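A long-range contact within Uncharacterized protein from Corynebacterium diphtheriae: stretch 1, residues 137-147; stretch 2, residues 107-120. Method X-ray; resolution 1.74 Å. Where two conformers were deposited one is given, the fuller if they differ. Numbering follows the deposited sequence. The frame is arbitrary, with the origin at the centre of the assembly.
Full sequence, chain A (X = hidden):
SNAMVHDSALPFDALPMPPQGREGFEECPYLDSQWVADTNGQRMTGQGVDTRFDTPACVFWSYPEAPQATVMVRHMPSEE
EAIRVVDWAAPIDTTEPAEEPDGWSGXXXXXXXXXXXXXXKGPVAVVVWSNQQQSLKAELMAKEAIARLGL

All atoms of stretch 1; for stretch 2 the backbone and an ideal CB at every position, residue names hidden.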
ATOM      1  N   LYS A 137      -8.669  -4.903  -6.640  1.00 17.96           N
ATOM      2  CA  LYS A 137      -8.807  -4.757  -5.194  1.00 16.80           C
ATOM      3  C   LYS A 137      -7.780  -3.777  -4.586  1.00 15.31           C
ATOM      4  O   LYS A 137      -8.118  -2.885  -3.804  1.00 15.83           O
ATOM      5  CB  LYS A 137      -8.780  -6.127  -4.521  1.00 17.60           C
ATOM      6  CG  LYS A 137     -10.066  -6.895  -4.807  1.00 19.87           C
ATOM      7  CD  LYS A 137      -9.940  -8.353  -4.346  1.00 21.25           C
ATOM      8  CE  LYS A 137     -11.215  -9.153  -4.585  1.00 22.83           C
ATOM      9  NZ  LYS A 137     -11.178 -10.491  -3.846  1.00 24.76           N
ATOM     10  N   ALA A 138      -6.545  -3.930  -5.025  1.00 15.15           N
ATOM     11  CA  ALA A 138      -5.418  -3.106  -4.661  1.00 14.78           C
ATOM     12  C   ALA A 138      -5.638  -1.685  -5.186  1.00 14.21           C
ATOM     13  O   ALA A 138      -5.367  -0.672  -4.485  1.00 14.37           O
ATOM     14  CB  ALA A 138      -4.121  -3.699  -5.232  1.00 16.56           C
ATOM     15  N   GLU A 139      -6.159  -1.587  -6.385  1.00 14.88           N
ATOM     16  CA  GLU A 139      -6.446  -0.270  -6.983  1.00 16.78           C
ATOM     17  C   GLU A 139      -7.490   0.500  -6.182  1.00 15.17           C
ATOM     18  O   GLU A 139      -7.342   1.655  -5.940  1.00 14.77           O
ATOM     19  CB  GLU A 139      -6.909  -0.454  -8.404  1.00 17.59           C
ATOM     20  CG  GLU A 139      -7.327   0.830  -9.069  1.00 21.27           C
ATOM     21  CD  GLU A 139      -7.626   0.614 -10.555  1.00 25.94           C
ATOM     22  OE1 GLU A 139      -7.006  -0.282 -11.179  1.00 28.76           O
ATOM     23  OE2 GLU A 139      -8.455   1.364 -11.071  1.00 31.04           O
ATOM     24  N   LEU A 140      -8.539  -0.173  -5.738  1.00 15.70           N
ATOM     25  CA  LEU A 140      -9.618   0.469  -4.941  1.00 15.02           C
ATOM     26  C   LEU A 140      -9.123   0.950  -3.610  1.00 14.52           C
ATOM     27  O   LEU A 140      -9.442   2.059  -3.177  1.00 13.84           O
ATOM     28  CB  LEU A 140     -10.765  -0.507  -4.719  1.00 15.66           C
ATOM     29  CG  LEU A 140     -11.638  -0.891  -5.919  1.00 18.10           C
ATOM     30  CD1 LEU A 140     -12.564  -2.092  -5.611  1.00 17.83           C
ATOM     31  CD2 LEU A 140     -12.426   0.350  -6.366  1.00 19.43           C
HETATM   32  N   MSE A 141      -8.281   0.121  -2.990  1.00 13.75           N
HETATM   33  CA  MSE A 141      -7.661   0.510  -1.744  1.00 13.15           C
HETATM   34  C   MSE A 141      -6.709   1.709  -1.902  1.00 12.43           C
HETATM   35  O   MSE A 141      -6.703   2.600  -1.076  1.00 11.44           O
HETATM   36  CB  MSE A 141      -6.980  -0.741  -1.104  1.00 14.04           C
HETATM   37  CG  MSE A 141      -7.964  -1.731  -0.579  1.00 15.63           C
HETATM   38 SE   MSE A 141      -7.157  -3.225   0.399  0.83 16.25          SE
HETATM   39  CE  MSE A 141      -6.457  -4.283  -1.064  1.00 15.71           C
ATOM     40  N   ALA A 142      -5.875   1.703  -2.936  1.00 11.97           N
ATOM     41  CA  ALA A 142      -4.970   2.841  -3.161  1.00 13.19           C
ATOM     42  C   ALA A 142      -5.740   4.109  -3.379  1.00 13.62           C
ATOM     43  O   ALA A 142      -5.407   5.167  -2.805  1.00 13.55           O
ATOM     44  CB  ALA A 142      -4.052   2.608  -4.326  1.00 13.15           C
ATOM     45  N   LYS A 143      -6.744   4.063  -4.233  1.00 14.51           N
ATOM     46  CA  LYS A 143      -7.584   5.227  -4.497  0.50 15.39           C
ATOM     47  C   LYS A 143      -8.270   5.763  -3.257  1.00 14.73           C
ATOM     48  O   LYS A 143      -8.311   6.962  -3.039  1.00 12.84           O
ATOM     49  CB  LYS A 143      -8.605   4.891  -5.574  0.50 17.11           C
ATOM     50  CG  LYS A 143      -7.943   4.704  -6.925  0.50 18.25           C
ATOM     51  CD  LYS A 143      -8.977   4.324  -8.007  0.50 20.08           C
ATOM     52  CE  LYS A 143      -9.589   5.569  -8.626  0.50 21.76           C
ATOM     53  NZ  LYS A 143     -10.964   5.790  -8.125  0.50 23.33           N
ATOM     54  N   GLU A 144      -8.760   4.860  -2.422  1.00 15.29           N
ATOM     55  CA  GLU A 144      -9.431   5.245  -1.208  1.00 14.67           C
ATOM     56  C   GLU A 144      -8.493   5.889  -0.229  1.00 14.74           C
ATOM     57  O   GLU A 144      -8.840   6.937   0.356  1.00 14.22           O
ATOM     58  CB  GLU A 144     -10.116   4.041  -0.571  1.00 16.25           C
ATOM     59  CG  GLU A 144     -10.907   4.298   0.720  1.00 18.34           C
ATOM     60  CD  GLU A 144     -11.963   5.407   0.625  1.00 19.90           C
ATOM     61  OE1 GLU A 144     -12.446   5.723  -0.481  1.00 20.18           O
ATOM     62  OE2 GLU A 144     -12.282   5.982   1.701  1.00 23.62           O
ATOM     63  N   ALA A 145      -7.289   5.331  -0.081  1.00 12.79           N
ATOM     64  CA  ALA A 145      -6.278   5.918   0.829  1.00 11.79           C
ATOM     65  C   ALA A 145      -5.918   7.308   0.339  1.00 11.58           C
ATOM     66  O   ALA A 145      -5.912   8.273   1.122  1.00 11.98           O
ATOM     67  CB  ALA A 145      -5.005   5.000   0.910  1.00 10.99           C
ATOM     68  N   ILE A 146      -5.647   7.438  -0.965  1.00 11.36           N
ATOM     69  CA  ILE A 146      -5.327   8.725  -1.527  1.00 12.46           C
ATOM     70  C   ILE A 146      -6.455   9.758  -1.282  1.00 13.63           C
ATOM     71  O   ILE A 146      -6.167  10.887  -0.937  1.00 12.71           O
ATOM     72  CB  ILE A 146      -4.978   8.607  -3.023  1.00 12.48           C
ATOM     73  CG1 ILE A 146      -3.592   7.897  -3.191  1.00 13.39           C
ATOM     74  CG2 ILE A 146      -5.021  10.021  -3.675  1.00 13.49           C
ATOM     75  CD1 ILE A 146      -3.288   7.413  -4.624  1.00 13.01           C
ATOM     76  N   ALA A 147      -7.714   9.365  -1.550  1.00 13.32           N
ATOM     77  CA  ALA A 147      -8.833  10.259  -1.241  1.00 14.62           C
ATOM     78  C   ALA A 147      -8.901  10.634   0.268  1.00 15.46           C
ATOM     79  O   ALA A 147      -9.035  11.786   0.650  1.00 17.82           O
ATOM     80  CB  ALA A 147     -10.120   9.568  -1.700  1.00 14.27           C
ATOM     81  N   UNK A 107       2.353   1.437 -11.761  1.00 12.31           N
ATOM     82  CA  UNK A 107       2.033   0.086 -12.337  1.00 13.20           C
ATOM     83  C   UNK A 107       1.130  -0.758 -11.447  1.00 13.89           C
ATOM     84  O   UNK A 107       0.957  -0.483 -10.247  1.00 13.40           O
ATOM     85  CB  UNK A 107       3.324  -0.694 -12.592  1.00 13.20           C
ATOM     86  N   UNK A 108       0.593  -1.822 -12.028  1.00 14.68           N
ATOM     87  CA  UNK A 108      -0.345  -2.678 -11.361  1.00 16.10           C
ATOM     88  C   UNK A 108      -0.260  -4.059 -12.030  1.00 17.41           C
ATOM     89  O   UNK A 108       0.133  -4.165 -13.206  1.00 18.31           O
ATOM     90  CB  UNK A 108      -1.760  -2.099 -11.416  1.00 16.10           C
ATOM     91  N   UNK A 109      -0.583  -5.091 -11.270  1.00 17.68           N
ATOM     92  CA  UNK A 109      -0.480  -6.479 -11.710  1.00 19.41           C
ATOM     93  C   UNK A 109      -1.265  -7.313 -10.686  1.00 22.19           C
ATOM     94  O   UNK A 109      -1.266  -6.982  -9.449  1.00 18.25           O
ATOM     95  CB  UNK A 109       0.976  -6.935 -11.823  1.00 19.41           C
ATOM     96  N   UNK A 110      -1.972  -8.334 -11.184  1.00 21.77           N
ATOM     97  CA  UNK A 110      -2.673  -9.261 -10.322  1.00 23.77           C
ATOM     98  C   UNK A 110      -2.341 -10.668 -10.817  1.00 27.34           C
ATOM     99  O   UNK A 110      -2.561 -10.939 -11.975  1.00 31.78           O
ATOM    100  CB  UNK A 110      -4.180  -8.999 -10.319  1.00 23.77           C
ATOM    101  N   UNK A 111      -1.730 -11.521  -9.987  1.00 31.25           N
ATOM    102  CA  UNK A 111      -1.367 -12.923 -10.390  1.00 35.17           C
ATOM    103  C   UNK A 111      -1.768 -13.915  -9.322  1.00 34.39           C
ATOM    104  O   UNK A 111      -2.402 -13.548  -8.341  1.00 33.88           O
ATOM    105  CB  UNK A 111       0.135 -13.049 -10.654  1.00 35.17           C
ATOM    106  N   UNK A 112      -1.366 -15.188  -9.449  1.00 37.54           N
ATOM    107  CA  UNK A 112      -1.690 -16.201  -8.440  0.60 40.15           C
ATOM    108  C   UNK A 112      -1.087 -15.857  -7.055  1.00 37.87           C
ATOM    109  O   UNK A 112      -1.673 -16.174  -6.008  1.00 39.83           O
ATOM    110  CB  UNK A 112      -1.184 -17.569  -8.903  0.60 40.15           C
ATOM    111  N   UNK A 113       0.053 -15.151  -7.070  1.00 40.29           N
ATOM    112  CA  UNK A 113       0.856 -14.775  -5.855  1.00 39.24           C
ATOM    113  C   UNK A 113       0.319 -13.561  -5.077  1.00 35.34           C
ATOM    114  O   UNK A 113       0.805 -13.275  -3.958  1.00 32.85           O
ATOM    115  CB  UNK A 113       2.296 -14.473  -6.273  1.00 39.24           C
ATOM    116  N   UNK A 114      -0.656 -12.865  -5.673  1.00 27.84           N
ATOM    117  CA  UNK A 114      -1.178 -11.614  -5.138  1.00 24.83           C
ATOM    118  C   UNK A 114      -1.176 -10.488  -6.158  1.00 22.11           C
ATOM    119  O   UNK A 114      -0.952 -10.699  -7.360  1.00 23.14           O
ATOM    120  CB  UNK A 114      -0.364 -11.194  -3.913  1.00 24.83           C
ATOM    121  N   UNK A 115      -1.394  -9.248  -5.670  1.00 19.20           N
ATOM    122  CA  UNK A 115      -1.602  -8.145  -6.557  1.00 16.80           C
ATOM    123  C   UNK A 115      -0.816  -6.985  -5.992  1.00 16.12           C
ATOM    124  O   UNK A 115      -0.621  -6.926  -4.803  1.00 14.68           O
ATOM    125  CB  UNK A 115      -3.087  -7.813  -6.718  1.00 16.80           C
ATOM    126  N   UNK A 116      -0.508  -6.033  -6.847  1.00 14.82           N
ATOM    127  CA  UNK A 116       0.119  -4.774  -6.443  1.00 14.65           C
ATOM    128  C   UNK A 116      -0.457  -3.604  -7.238  1.00 14.53           C
ATOM    129  O   UNK A 116      -0.901  -3.742  -8.386  1.00 14.75           O
ATOM    130  CB  UNK A 116       1.636  -4.846  -6.633  1.00 14.65           C
ATOM    131  N   UNK A 117      -0.441  -2.432  -6.618  1.00 14.42           N
ATOM    132  CA  UNK A 117      -0.854  -1.242  -7.265  1.00 14.26           C
ATOM    133  C   UNK A 117       0.018  -0.164  -6.667  1.00 14.13           C
ATOM    134  O   UNK A 117      -0.001   0.095  -5.425  1.00 13.18           O
ATOM    135  CB  UNK A 117      -2.350  -0.970  -7.095  1.00 14.26           C
ATOM    136  N   UNK A 118       0.830   0.441  -7.518  1.00 13.15           N
ATOM    137  CA  UNK A 118       1.871   1.383  -7.079  1.00 12.95           C
ATOM    138  C   UNK A 118       1.942   2.597  -7.958  1.00 12.48           C
ATOM    139  O   UNK A 118       2.123   2.518  -9.161  1.00 12.57           O
ATOM    140  CB  UNK A 118       3.239   0.699  -7.051  1.00 12.95           C
ATOM    141  N   UNK A 119       1.727   3.774  -7.352  1.00 12.38           N
ATOM    142  CA  UNK A 119       1.699   4.998  -8.102  1.00 11.48           C
ATOM    143  C   UNK A 119       2.406   6.110  -7.378  1.00 11.30           C
ATOM    144  O   UNK A 119       2.552   6.082  -6.176  1.00 11.84           O
ATOM    145  CB  UNK A 119       0.255   5.401  -8.406  1.00 11.48           C
ATOM    146  N   UNK A 120       2.925   7.030  -8.151  1.00 11.92           N
ATOM    147  CA  UNK A 120       3.473   8.271  -7.556  1.00 12.62           C
ATOM    148  C   UNK A 120       2.952   9.522  -8.220  1.00 13.47           C
ATOM    149  O   UNK A 120       2.500   9.530  -9.360  1.00 13.82           O
ATOM    150  CB  UNK A 120       5.001   8.268  -7.636  1.00 12.62           C
TER

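Stretch 1 is a helix. Stretch 2 folds as two strands joined by a tight turn, and the second strand, 114-120, runs beside the helix at 35°, with axes 7.2 Å apart at closest approach.

Position 107 is out of reach of the helix, so stretch 1 sets no demand there. It is Gly107, paired with position 118 by two backbone hydrogen bonds.

Position 108 points its CA-to-CB bond toward the helix, but no atom of stretch 1 lies within 5.5 Å of the ideal CB. A short side chain would not reach the helix. The carboxylate of Glu139 lies beyond it, so a long donor or positive charge, lysine or arginine, would suit. The residue is Arg108. Its chain is extended beyond chi1, and Arg108 NH1 reaches Glu139 OE1 at 3.0 Å. This is a salt bridge; its hydrogen bond is weak.

Positions 109, 110, 111, 112 and 113 are out of reach, and many residues would serve. They are Ala109, Gly110, His111, Glu112 and Glu113. A type I turn starts at His111 and ends at position 114.

Position 114 has phi/psi of 128/-167. A CB here would be jammed against the preceding carbonyl O, which calls for glycine. It is Gly114.

Position 115 points toward the helix, with the ideal CB 4.5 Å from Ala138 CB. A small apolar residue fits. Ala115 CB lies 4.4 Å from Ala138 CB, a light apolar contact.

Position 116 points away, so the helix hardly limits the choice. It is Val116.

Position 117 is the centre of the contact. The CA of 117 is 5.6 Å from Ala138 CA, and its CB points toward the helix. The ideal CB is 3.7 Å from Ala138 CB and 3.9 Å from Glu139 N. Alanines at 138 and 142 keep the helix surface low, and the stem of Glu139 adjoins them. A flat aromatic or a long aliphatic chain could lie along this surface. Tyr117 does so, with chi1 at t. Tyr117 CB is 3.8 Å from Ala138 CB, and Tyr117 CD2 is 3.5 Å from Ala142 CB. Glu139 CA sits over one face of the Tyr117 ring, 3.9 Å from the centroid, in a CH-pi contact.

Position 118 points away, unconstrained by the helix. It is Ala118.

Position 119 points toward the helix, but no atom of stretch 1 lies within 5.5 Å of its ideal CB. Ile146 offers an apolar tip, so valine, leucine or isoleucine would suit. Val119 CG2 meets Ile146 CD1 at 4.1 Å.

Position 120 also points away. It is Gln120.

Stretch 2 107-120: GRAGHEEGAVYAVQ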
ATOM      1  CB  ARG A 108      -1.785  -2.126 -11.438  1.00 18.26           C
ATOM      2  CG  ARG A 108      -2.272  -1.834 -12.838  1.00 21.34           C
ATOM      3  CD  ARG A 108      -3.745  -1.505 -12.917  1.00 25.55           C
ATOM      4  NE  ARG A 108      -4.083  -1.163 -14.311  1.00 29.74           N
ATOM      5  CZ  ARG A 108      -5.329  -1.039 -14.789  1.00 35.76           C
ATOM      6  NH1 ARG A 108      -6.373  -1.191 -13.972  1.00 36.29           N
ATOM      7  NH2 ARG A 108      -5.532  -0.741 -16.085  1.00 36.28           N
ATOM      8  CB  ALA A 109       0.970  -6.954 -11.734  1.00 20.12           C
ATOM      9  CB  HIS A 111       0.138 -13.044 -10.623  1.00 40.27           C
ATOM     10  CG  HIS A 111       0.694 -12.041 -11.593  1.00 44.20           C
ATOM     11  ND1 HIS A 111       0.269 -11.947 -12.883  1.00 49.47           N
ATOM     12  CD2 HIS A 111       1.690 -11.075 -11.433  1.00 48.80           C
ATOM     13  CE1 HIS A 111       0.946 -10.960 -13.507  1.00 48.79           C
ATOM     14  NE2 HIS A 111       1.820 -10.426 -12.620  1.00 53.61           N
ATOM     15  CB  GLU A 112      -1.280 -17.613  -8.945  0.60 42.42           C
ATOM     16  CG  GLU A 112      -0.224 -17.641 -10.070  0.60 44.05           C
ATOM     17  CD  GLU A 112      -0.755 -17.240 -11.455  0.60 44.29           C
ATOM     18  OE1 GLU A 112      -0.214 -16.277 -12.046  0.60 39.77           O
ATOM     19  OE2 GLU A 112      -1.726 -17.870 -11.940  0.60 48.88           O
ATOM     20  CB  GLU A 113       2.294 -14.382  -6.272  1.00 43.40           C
ATOM     21  CG  GLU A 113       3.222 -15.510  -6.701  1.00 47.10           C
ATOM     22  CD  GLU A 113       2.780 -16.143  -8.001  1.00 49.20           C
ATOM     23  OE1 GLU A 113       2.439 -15.375  -8.952  1.00 46.40           O
ATOM     24  OE2 GLU A 113       2.734 -17.397  -8.034  1.00 49.91           O
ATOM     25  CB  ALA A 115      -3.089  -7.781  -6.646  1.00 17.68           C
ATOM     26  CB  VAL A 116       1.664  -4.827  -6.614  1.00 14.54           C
ATOM     27  CG1 VAL A 116       2.031  -4.999  -8.117  1.00 16.29           C
ATOM     28  CG2 VAL A 116       2.378  -3.650  -5.868  1.00 15.19           C
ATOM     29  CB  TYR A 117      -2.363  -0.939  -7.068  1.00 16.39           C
ATOM     30  CG  TYR A 117      -2.871   0.274  -7.876  1.00 16.19           C
ATOM     31  CD1 TYR A 117      -3.513   0.076  -9.126  1.00 17.86           C
ATOM     32  CD2 TYR A 117      -2.765   1.580  -7.404  1.00 15.48           C
ATOM     33  CE1 TYR A 117      -3.975   1.126  -9.877  1.00 16.59           C
ATOM     34  CE2 TYR A 117      -3.233   2.649  -8.158  1.00 15.49           C
ATOM     35  CZ  TYR A 117      -3.865   2.407  -9.399  1.00 16.68           C
ATOM     36  OH  TYR A 117      -4.358   3.411 -10.194  1.00 17.44           O
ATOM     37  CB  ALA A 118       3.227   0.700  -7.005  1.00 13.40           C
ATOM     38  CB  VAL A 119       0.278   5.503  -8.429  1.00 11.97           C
ATOM     39  CG1 VAL A 119      -0.415   4.563  -9.502  1.00 11.07           C
ATOM     40  CG2 VAL A 119      -0.551   5.636  -7.099  1.00 11.44           C
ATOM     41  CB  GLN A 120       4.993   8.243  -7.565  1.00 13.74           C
ATOM     42  CG  GLN A 120       5.708   8.213  -8.905  1.00 14.15           C
ATOM     43  CD  GLN A 120       5.620   9.422  -9.794  1.00 15.12           C
ATOM     44  OE1 GLN A 120       5.717  10.616  -9.392  1.00 15.82           O
ATOM     45  NE2 GLN A 120       5.469   9.139 -11.033  1.00 15.78           N
TER
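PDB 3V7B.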